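Local coordinates for arylalkylamine N-Acetyltransferase 2 (PDB 4FD5), which probably transfers the acyl group of acetyl-CoA or a long-chain fatty acyl-CoA to the amino group of arylalkylamines such as dopamine and serotonin, at residues E24-T29 against A76-N81; D128-I133 against F164-T169; R134-D139 against K150-S155. All coordinates share one frame; numbering follows the deposited sequence.

In the fold
Following the chain from the N terminus, contact 1 closes first: helix 19-29 meets strand 75-85 after an excursion through helices 35-39 and 50-60 and strand 66-69. Contacts 2 and 3 come later and share strand 129-138, contact 2 using its first half and contact 3 its second. Contact 3 closes the short loop between strand 129-138 and helix 147-161, all of it within the longer span that contact 2 completes when strand 166-171 pairs with strand 129-138. Contact 1 and the other two follow in series. Strand 75-85 lies beside strand 129-138 in the central mixed sheet of this GNAT fold: contact 1 packs helix 19-29 and contact 3 helix 147-161 onto it, while contact 2 joins neighbouring strands within it.

Contact 1 (E24-T29 against A76-N81); sequences EHLRQT and AGVALN
Helix 24-29 runs across strand 76-81 at 106° between their directions, with H25 opposite G77, and the two axes come within 9.7 Å. H25, with CG anti to its backbone N (chi1 158°), slides past V78 in the opposite sense, its CD2 lying 4.0 Å from V78 CG2. The same ring brings H25 CE1 to 4.2 Å from the CA of G77. The next residue, L26, sends its two methyls to different partners. Its CD1 meets CD2 of L80 tip to tip at 3.8 Å, while its CD2 passes V78 CG2 at a slant, 4.1 Å away. Both leucines, L26 and L80, also touch I135 of strand 129-138 and S56 of helix 50-60, which places their meeting between helix and sheet. A76 and G77 form a classic beta bulge opposite A68 on the neighbouring strand 66-69. One face of the H25 ring is overhung near its rim by T29 OG1, which donates to H25 O over 2.9 Å from well above the carbonyl plane. No hydrogen bond joins helix and strand: the grip is apolar, through V78 and L80. H25 NE2, at the polar tip of the buried imidazole, is hydrogen-bonded instead to S137 OG on the adjacent strand 129-138, linking this helix to that strand as well.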
loop_
_atom_site.group_PDB
_atom_site.type_symbol
_atom_site.label_atom_id
_atom_site.label_comp_id
_atom_site.label_asym_id
_atom_site.label_seq_id
_atom_site.Cartn_x
_atom_site.Cartn_y
_atom_site.Cartn_z
ATOM N N GLU A 24 -9.168 -10.325 -7.351
ATOM C CA GLU A 24 -9.374 -11.644 -6.771
ATOM C C GLU A 24 -8.128 -12.085 -5.986
ATOM O O GLU A 24 -8.255 -12.569 -4.857
ATOM C CB GLU A 24 -9.746 -12.665 -7.852
ATOM C CG GLU A 24 -10.027 -14.069 -7.329
ATOM C CD GLU A 24 -11.212 -14.160 -6.365
ATOM O OE1 GLU A 24 -12.049 -13.235 -6.296
ATOM O OE2 GLU A 24 -11.298 -15.188 -5.660
ATOM N N HIS A 25 -6.937 -11.875 -6.555
ATOM C CA HIS A 25 -5.695 -12.211 -5.838
ATOM C C HIS A 25 -5.733 -11.501 -4.492
ATOM O O HIS A 25 -5.480 -12.122 -3.445
ATOM C CB HIS A 25 -4.447 -11.828 -6.654
ATOM C CG HIS A 25 -3.190 -11.644 -5.835
ATOM N ND1 HIS A 25 -2.330 -12.681 -5.524
ATOM C CD2 HIS A 25 -2.641 -10.533 -5.284
ATOM C CE1 HIS A 25 -1.311 -12.214 -4.809
ATOM N NE2 HIS A 25 -1.478 -10.916 -4.652
ATOM N N LEU A 26 -6.105 -10.219 -4.500
ATOM C CA LEU A 26 -6.089 -9.465 -3.246
ATOM C C LEU A 26 -7.106 -10.073 -2.271
ATOM O O LEU A 26 -6.783 -10.333 -1.099
ATOM C CB LEU A 26 -6.315 -7.962 -3.487
ATOM C CG LEU A 26 -5.201 -7.290 -4.311
ATOM C CD1 LEU A 26 -5.533 -5.844 -4.684
ATOM C CD2 LEU A 26 -3.850 -7.352 -3.576
ATOM N N ARG A 27 -8.306 -10.379 -2.771
ATOM C CA ARG A 27 -9.340 -10.916 -1.900
ATOM C C ARG A 27 -8.835 -12.169 -1.244
ATOM O O ARG A 27 -9.158 -12.443 -0.090
ATOM C CB ARG A 27 -10.586 -11.291 -2.688
ATOM C CG ARG A 27 -11.393 -10.131 -3.155
ATOM C CD ARG A 27 -12.765 -10.611 -3.633
ATOM N NE ARG A 27 -13.449 -9.549 -4.354
ATOM C CZ ARG A 27 -13.463 -9.436 -5.681
ATOM N NH1 ARG A 27 -12.845 -10.336 -6.444
ATOM N NH2 ARG A 27 -14.109 -8.425 -6.250
ATOM N N GLN A 28 -8.049 -12.937 -1.988
ATOM C CA GLN A 28 -7.725 -14.269 -1.521
ATOM C C GLN A 28 -6.490 -14.230 -0.665
ATOM O O GLN A 28 -6.331 -15.064 0.231
ATOM C CB GLN A 28 -7.520 -15.237 -2.684
ATOM C CG GLN A 28 -8.794 -15.583 -3.437
ATOM C CD GLN A 28 -9.778 -16.378 -2.597
ATOM O OE1 GLN A 28 -9.386 -17.126 -1.693
ATOM N NE2 GLN A 28 -11.061 -16.216 -2.888
ATOM N N THR A 29 -5.610 -13.262 -0.913
ATOM C CA THR A 29 -4.289 -13.411 -0.316
ATOM C C THR A 29 -3.879 -12.250 0.557
ATOM O O THR A 29 -2.999 -12.396 1.415
ATOM C CB THR A 29 -3.170 -13.658 -1.371
ATOM O OG1 THR A 29 -2.955 -12.470 -2.136
ATOM C CG2 THR A 29 -3.524 -14.793 -2.299
ATOM N N ALA A 76 1.284 -14.166 -9.491
ATOM C CA ALA A 76 2.173 -14.596 -8.410
ATOM C C ALA A 76 2.271 -13.500 -7.365
ATOM O O ALA A 76 2.414 -13.772 -6.162
ATOM C CB ALA A 76 3.542 -14.951 -8.947
ATOM N N GLY A 77 2.206 -12.249 -7.815
ATOM C CA GLY A 77 2.228 -11.167 -6.835
ATOM C C GLY A 77 1.969 -9.837 -7.502
ATOM O O GLY A 77 2.012 -9.760 -8.723
ATOM N N VAL A 78 1.701 -8.795 -6.723
ATOM C CA VAL A 78 1.506 -7.458 -7.291
ATOM C C VAL A 78 2.099 -6.347 -6.419
ATOM O O VAL A 78 2.232 -6.482 -5.200
ATOM C CB VAL A 78 0.013 -7.134 -7.498
ATOM C CG1 VAL A 78 -0.605 -8.096 -8.528
ATOM C CG2 VAL A 78 -0.736 -7.150 -6.171
ATOM N N ALA A 79 2.416 -5.236 -7.077
ATOM C CA ALA A 79 2.647 -3.962 -6.418
ATOM C C ALA A 79 1.636 -2.995 -6.999
ATOM O O ALA A 79 1.735 -2.629 -8.171
ATOM C CB ALA A 79 4.049 -3.464 -6.701
ATOM N N LEU A 80 0.642 -2.622 -6.202
ATOM C CA LEU A 80 -0.334 -1.638 -6.662
ATOM C C LEU A 80 0.215 -0.286 -6.256
ATOM O O LEU A 80 0.433 -0.026 -5.053
ATOM C CB LEU A 80 -1.714 -1.859 -6.048
ATOM C CG LEU A 80 -2.675 -2.730 -6.855
ATOM C CD1 LEU A 80 -2.123 -4.111 -7.022
ATOM C CD2 LEU A 80 -4.072 -2.765 -6.265
ATOM N N ASN A 81 0.395 0.561 -7.273
ATOM C CA ASN A 81 1.033 1.859 -7.126
ATOM C C ASN A 81 0.118 2.953 -7.631
ATOM O O ASN A 81 -0.564 2.782 -8.645
ATOM C CB ASN A 81 2.336 1.912 -7.927
ATOM C CG ASN A 81 3.298 0.800 -7.551
ATOM O OD1 ASN A 81 3.499 0.510 -6.366
ATOM N ND2 ASN A 81 3.872 0.151 -8.552
#

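Contact 2 (D128-I133 against F164-T169); sequences DKIFEI and FQVMKT
F131 and V166 open a ladder of parallel backbone bonds: F131 N donates to V166 O over 3.0 Å, almost straight, F131 O then accepts from K168 N, and I133 N reaches K168 O at 2.9 Å. T169 OG1 adds a side-chain bond to I133 O, 2.8 Å long. Before the ladder starts, a water bridges the two segments, donating to K129 O and accepting from Q165 N. The two strands flank helix 147-161 in the sequence, making a beta-alpha-beta unit. Their paired parts twist by 36°; in GNAT enzymes the two corresponding strands part further along to form the acyl-CoA cleft. Aromatic contacts centre on F164, whose ring is sandwiched. Over the middle of one face lies K129 CE, 3.5 Å from the centroid, and K129 NZ makes a cation-pi contact at 4.2 Å; the extended lysine chain lies across the face, the two side chains running at about a right angle. Against the opposite face F131 turns its edge in a T-shaped pair, centroids 5.3 Å apart and planes at 81°. Apolar packing continues on this side of the sheet with M167, whose chain bends at its last torsion (chi3 81°) and sets CE 3.6 Å from F131 CD1. On the other side, E132 and K168 run alongside each other to a long salt bridge, OE2 to NZ 3.5 Å; K168 NZ also pairs with D170, and E132 OE1 with R134.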
loop_
_atom_site.group_PDB
_atom_site.type_symbol
_atom_site.label_atom_id
_atom_site.label_comp_id
_atom_site.label_asym_id
_atom_site.label_seq_id
_atom_site.Cartn_x
_atom_site.Cartn_y
_atom_site.Cartn_z
ATOM N N ASP A 128 6.098 17.975 -7.647
ATOM C CA ASP A 128 4.666 18.203 -7.812
ATOM C C ASP A 128 3.884 16.897 -7.874
ATOM O O ASP A 128 2.652 16.896 -7.930
ATOM C CB ASP A 128 4.382 19.043 -9.065
ATOM C CG ASP A 128 5.085 18.516 -10.296
ATOM O OD1 ASP A 128 5.331 17.292 -10.375
ATOM O OD2 ASP A 128 5.395 19.328 -11.196
ATOM N N LYS A 129 4.607 15.782 -7.867
ATOM C CA LYS A 129 3.969 14.474 -7.897
ATOM C C LYS A 129 4.884 13.445 -7.247
ATOM O O LYS A 129 6.109 13.593 -7.250
ATOM C CB LYS A 129 3.581 14.063 -9.328
ATOM C CG LYS A 129 4.741 13.654 -10.223
ATOM C CD LYS A 129 4.259 13.293 -11.633
ATOM C CE LYS A 129 5.390 12.695 -12.474
ATOM N NZ LYS A 129 5.038 12.494 -13.920
ATOM N N ILE A 130 4.269 12.427 -6.655
ATOM C CA ILE A 130 5.006 11.376 -5.951
ATOM C C ILE A 130 4.431 10.020 -6.318
ATOM O O ILE A 130 3.220 9.860 -6.446
ATOM C CB ILE A 130 4.937 11.580 -4.426
ATOM C CG1 ILE A 130 5.796 12.786 -4.025
ATOM C CG2 ILE A 130 5.415 10.319 -3.674
ATOM C CD1 ILE A 130 5.746 13.127 -2.536
ATOM N N PHE A 131 5.314 9.035 -6.457
ATOM C CA PHE A 131 4.925 7.680 -6.831
ATOM C C PHE A 131 4.715 6.871 -5.550
ATOM O O PHE A 131 5.669 6.647 -4.799
ATOM C CB PHE A 131 6.053 7.085 -7.676
ATOM C CG PHE A 131 5.722 5.771 -8.338
ATOM C CD1 PHE A 131 5.790 4.583 -7.629
ATOM C CD2 PHE A 131 5.425 5.722 -9.693
ATOM C CE1 PHE A 131 5.513 3.353 -8.253
ATOM C CE2 PHE A 131 5.155 4.504 -10.333
ATOM C CZ PHE A 131 5.201 3.314 -9.614
ATOM N N GLU A 132 3.472 6.439 -5.305
ATOM C CA GLU A 132 3.125 5.784 -4.042
ATOM C C GLU A 132 2.888 4.279 -4.174
ATOM O O GLU A 132 2.002 3.839 -4.917
ATOM C CB GLU A 132 1.894 6.457 -3.399
ATOM C CG GLU A 132 1.616 5.960 -1.981
ATOM C CD GLU A 132 0.348 6.546 -1.377
ATOM O OE1 GLU A 132 -0.568 6.966 -2.136
ATOM O OE2 GLU A 132 0.265 6.566 -0.125
ATOM N N ILE A 133 3.663 3.489 -3.430
ATOM C CA ILE A 133 3.452 2.047 -3.379
ATOM C C ILE A 133 2.360 1.816 -2.341
ATOM O O ILE A 133 2.534 2.136 -1.165
ATOM C CB ILE A 133 4.731 1.296 -2.955
ATOM C CG1 ILE A 133 5.875 1.563 -3.920
ATOM C CG2 ILE A 133 4.482 -0.215 -2.883
ATOM C CD1 ILE A 133 7.251 1.375 -3.282
ATOM N N PHE A 164 9.268 10.269 -12.472
ATOM C CA PHE A 164 9.184 10.533 -11.035
ATOM C C PHE A 164 10.558 10.653 -10.390
ATOM O O PHE A 164 11.523 10.027 -10.824
ATOM C CB PHE A 164 8.373 9.451 -10.319
ATOM C CG PHE A 164 6.915 9.473 -10.647
ATOM C CD1 PHE A 164 6.439 8.869 -11.798
ATOM C CD2 PHE A 164 6.020 10.111 -9.810
ATOM C CE1 PHE A 164 5.093 8.889 -12.096
ATOM C CE2 PHE A 164 4.669 10.134 -10.106
ATOM C CZ PHE A 164 4.205 9.521 -11.250
ATOM N N GLN A 165 10.627 11.451 -9.326
ATOM C CA GLN A 165 11.855 11.644 -8.573
ATOM C C GLN A 165 11.738 11.141 -7.141
ATOM O O GLN A 165 12.742 10.948 -6.464
ATOM C CB GLN A 165 12.225 13.122 -8.541
ATOM C CG GLN A 165 12.462 13.723 -9.904
ATOM C CD GLN A 165 12.773 15.192 -9.811
ATOM O OE1 GLN A 165 13.935 15.584 -9.783
ATOM N NE2 GLN A 165 11.737 16.013 -9.740
ATOM N N VAL A 166 10.505 10.954 -6.683
ATOM C CA VAL A 166 10.284 10.512 -5.307
ATOM C C VAL A 166 9.255 9.392 -5.233
ATOM O O VAL A 166 8.190 9.461 -5.857
ATOM C CB VAL A 166 9.859 11.674 -4.407
ATOM C CG1 VAL A 166 9.495 11.169 -3.006
ATOM C CG2 VAL A 166 10.974 12.717 -4.325
ATOM N N MET A 167 9.574 8.362 -4.455
ATOM C CA MET A 167 8.616 7.304 -4.160
ATOM C C MET A 167 8.295 7.300 -2.674
ATOM O O MET A 167 9.126 7.691 -1.856
ATOM C CB MET A 167 9.179 5.936 -4.538
ATOM C CG MET A 167 9.622 5.778 -5.993
ATOM S SD MET A 167 10.338 4.157 -6.302
ATOM C CE MET A 167 8.871 3.146 -6.523
ATOM N N LYS A 168 7.100 6.822 -2.340
ATOM C CA LYS A 168 6.599 6.886 -0.966
ATOM C C LYS A 168 5.801 5.633 -0.687
ATOM O O LYS A 168 5.150 5.110 -1.584
ATOM C CB LYS A 168 5.692 8.121 -0.827
ATOM C CG LYS A 168 4.874 8.229 0.461
ATOM C CD LYS A 168 3.926 9.432 0.373
ATOM C CE LYS A 168 3.202 9.706 1.694
ATOM N NZ LYS A 168 2.051 8.791 1.904
ATOM N N THR A 169 5.845 5.134 0.548
ATOM C CA THR A 169 4.930 4.066 0.932
ATOM C C THR A 169 4.528 4.224 2.398
ATOM O O THR A 169 5.356 4.585 3.237
ATOM C CB THR A 169 5.525 2.658 0.658
ATOM O OG1 THR A 169 4.512 1.656 0.801
ATOM C CG2 THR A 169 6.661 2.348 1.625
HETATM O O HOH W 1 8.576 13.016 -8.455
#

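Contact 3 (R134-D139 against K150-S155); sequences RILSVD and KLIEKS
The flat groups here are peptide carbonyls: that of S137 has L151 CD1 4.1 Å from S137 O. The carbonyl of L151 itself is held from both faces. S155 OG donates to L151 O over 2.8 Å, tilted 31° from its plane, and S155 N reaches the same oxygen from the opposite face at 2.9 Å. Two bonds therefore grip this acceptor one turn along the helix, and the serine hydroxyl is tied back to the backbone of the preceding turn, while N81 ND2 gives S155 OG a further partner on strand 75-85. Across the contact, the side-chain packing is apolar, and no hydrogen bond crosses. L136 carries most of it: with CG anti to the backbone N (chi1 175°), its forked end is directed at the helix and splits its methyls. CD1 touches L151 CB at 3.9 Å, and CD2 comes equally near I152 CG1. I152 CD1 fits close to both of those methyls, its side chain crossing that of L136 at about a right angle. Further along the strand, V138 CG2 makes a looser contact with L151 CD1 at 4.3 Å. The strand and the helix run at 139° to each other, with axes 9.9 Å apart at closest approach. The loop that joins them carries the R-x-x-G-x-G signature which in GNAT enzymes binds the pyrophosphate of CoA. Earlier on the strand, R134 and I135 form a classic beta bulge facing L80. Helix 147-161 thus lies on the side of the sheet to which L136 and V138 point, with F11 of strand 10-13 beside L151, whereas the alternate residues I135 and S137 pack on L26 of helix 19-29 on the other side.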
loop_
_atom_site.group_PDB
_atom_site.type_symbol
_atom_site.label_atom_id
_atom_site.label_comp_id
_atom_site.label_asym_id
_atom_site.label_seq_id
_atom_site.Cartn_x
_atom_site.Cartn_y
_atom_site.Cartn_z
ATOM N N ARG A 134 1.226 1.278 -2.774
ATOM C CA ARG A 134 0.070 1.148 -1.894
ATOM C C ARG A 134 -0.143 -0.257 -1.376
ATOM O O ARG A 134 -0.490 -0.436 -0.201
ATOM C CB ARG A 134 -1.192 1.653 -2.591
ATOM C CG ARG A 134 -1.079 3.127 -2.888
ATOM C CD ARG A 134 -2.348 3.712 -3.519
ATOM N NE ARG A 134 -2.163 5.152 -3.645
ATOM C CZ ARG A 134 -2.800 5.942 -4.503
ATOM N NH1 ARG A 134 -3.718 5.450 -5.329
ATOM N NH2 ARG A 134 -2.513 7.240 -4.521
ATOM N N ILE A 135 0.015 -1.243 -2.261
ATOM C CA ILE A 135 -0.083 -2.635 -1.843
ATOM C C ILE A 135 1.096 -3.415 -2.394
ATOM O O ILE A 135 1.441 -3.256 -3.559
ATOM C CB ILE A 135 -1.374 -3.302 -2.370
ATOM C CG1 ILE A 135 -2.588 -2.723 -1.641
ATOM C CG2 ILE A 135 -1.303 -4.813 -2.193
ATOM C CD1 ILE A 135 -3.904 -3.377 -2.049
ATOM N N LEU A 136 1.717 -4.247 -1.557
ATOM C CA LEU A 136 2.731 -5.195 -2.015
ATOM C C LEU A 136 2.293 -6.561 -1.509
ATOM O O LEU A 136 2.171 -6.768 -0.292
ATOM C CB LEU A 136 4.109 -4.823 -1.447
ATOM C CG LEU A 136 5.270 -5.779 -1.734
ATOM C CD1 LEU A 136 5.516 -5.902 -3.232
ATOM C CD2 LEU A 136 6.505 -5.276 -1.018
ATOM N N SER A 137 2.052 -7.480 -2.438
ATOM C CA SER A 137 1.397 -8.750 -2.105
ATOM C C SER A 137 2.015 -9.881 -2.919
ATOM O O SER A 137 2.213 -9.733 -4.122
ATOM C CB SER A 137 -0.107 -8.647 -2.432
ATOM O OG SER A 137 -0.760 -9.878 -2.174
ATOM N N VAL A 138 2.356 -10.997 -2.268
ATOM C CA VAL A 138 2.889 -12.155 -2.979
ATOM C C VAL A 138 2.150 -13.398 -2.504
ATOM O O VAL A 138 2.064 -13.649 -1.302
ATOM C CB VAL A 138 4.406 -12.336 -2.729
ATOM C CG1 VAL A 138 4.933 -13.605 -3.447
ATOM C CG2 VAL A 138 5.163 -11.102 -3.171
ATOM N N ASP A 139 1.589 -14.139 -3.453
ATOM C CA ASP A 139 0.841 -15.367 -3.198
ATOM C C ASP A 139 1.747 -16.377 -2.477
ATOM O O ASP A 139 2.911 -16.531 -2.842
ATOM C CB ASP A 139 0.357 -15.938 -4.537
ATOM C CG ASP A 139 -0.578 -17.123 -4.370
ATOM O OD1 ASP A 139 -0.143 -18.149 -3.810
ATOM O OD2 ASP A 139 -1.751 -17.041 -4.811
ATOM N N LYS A 150 11.682 -7.791 -5.946
ATOM C CA LYS A 150 11.702 -7.559 -7.390
ATOM C C LYS A 150 10.541 -6.672 -7.850
ATOM O O LYS A 150 10.710 -5.843 -8.736
ATOM C CB LYS A 150 11.701 -8.872 -8.156
ATOM C CG LYS A 150 12.941 -9.726 -7.892
ATOM C CD LYS A 150 12.873 -11.029 -8.697
ATOM C CE LYS A 150 14.062 -11.939 -8.410
ATOM N NZ LYS A 150 15.344 -11.295 -8.804
ATOM N N LEU A 151 9.374 -6.845 -7.245
ATOM C CA LEU A 151 8.222 -6.009 -7.569
ATOM C C LEU A 151 8.484 -4.549 -7.257
ATOM O O LEU A 151 8.104 -3.666 -8.033
ATOM C CB LEU A 151 6.969 -6.514 -6.847
ATOM C CG LEU A 151 6.314 -7.745 -7.443
ATOM C CD1 LEU A 151 5.344 -8.364 -6.447
ATOM C CD2 LEU A 151 5.608 -7.360 -8.753
ATOM N N ILE A 152 9.148 -4.287 -6.132
ATOM C CA ILE A 152 9.484 -2.904 -5.815
ATOM C C ILE A 152 10.579 -2.371 -6.761
ATOM O O ILE A 152 10.530 -1.228 -7.194
ATOM C CB ILE A 152 9.903 -2.755 -4.338
ATOM C CG1 ILE A 152 8.740 -3.168 -3.423
ATOM C CG2 ILE A 152 10.284 -1.325 -4.054
ATOM C CD1 ILE A 152 7.419 -2.488 -3.777
ATOM N N GLU A 153 11.557 -3.212 -7.086
ATOM C CA GLU A 153 12.597 -2.829 -8.047
ATOM C C GLU A 153 12.001 -2.444 -9.407
ATOM O O GLU A 153 12.382 -1.425 -10.002
ATOM C CB GLU A 153 13.612 -3.960 -8.194
ATOM C CG GLU A 153 14.514 -4.119 -6.978
ATOM C CD GLU A 153 15.359 -5.380 -7.014
ATOM O OE1 GLU A 153 15.090 -6.254 -7.855
ATOM O OE2 GLU A 153 16.292 -5.490 -6.188
ATOM N N LYS A 154 11.056 -3.253 -9.887
ATOM C CA LYS A 154 10.368 -2.990 -11.153
ATOM C C LYS A 154 9.506 -1.731 -11.055
ATOM O O LYS A 154 9.394 -0.959 -12.030
ATOM C CB LYS A 154 9.520 -4.197 -11.575
ATOM C CG LYS A 154 10.344 -5.446 -11.937
ATOM C CD LYS A 154 11.040 -5.278 -13.295
ATOM C CE LYS A 154 11.720 -6.574 -13.757
ATOM N NZ LYS A 154 12.159 -6.484 -15.184
ATOM N N SER A 155 8.920 -1.522 -9.877
ATOM C CA SER A 155 8.138 -0.316 -9.619
ATOM C C SER A 155 9.020 0.921 -9.714
ATOM O O SER A 155 8.617 1.913 -10.294
ATOM C CB SER A 155 7.456 -0.384 -8.244
ATOM O OG SER A 155 6.450 -1.389 -8.243
#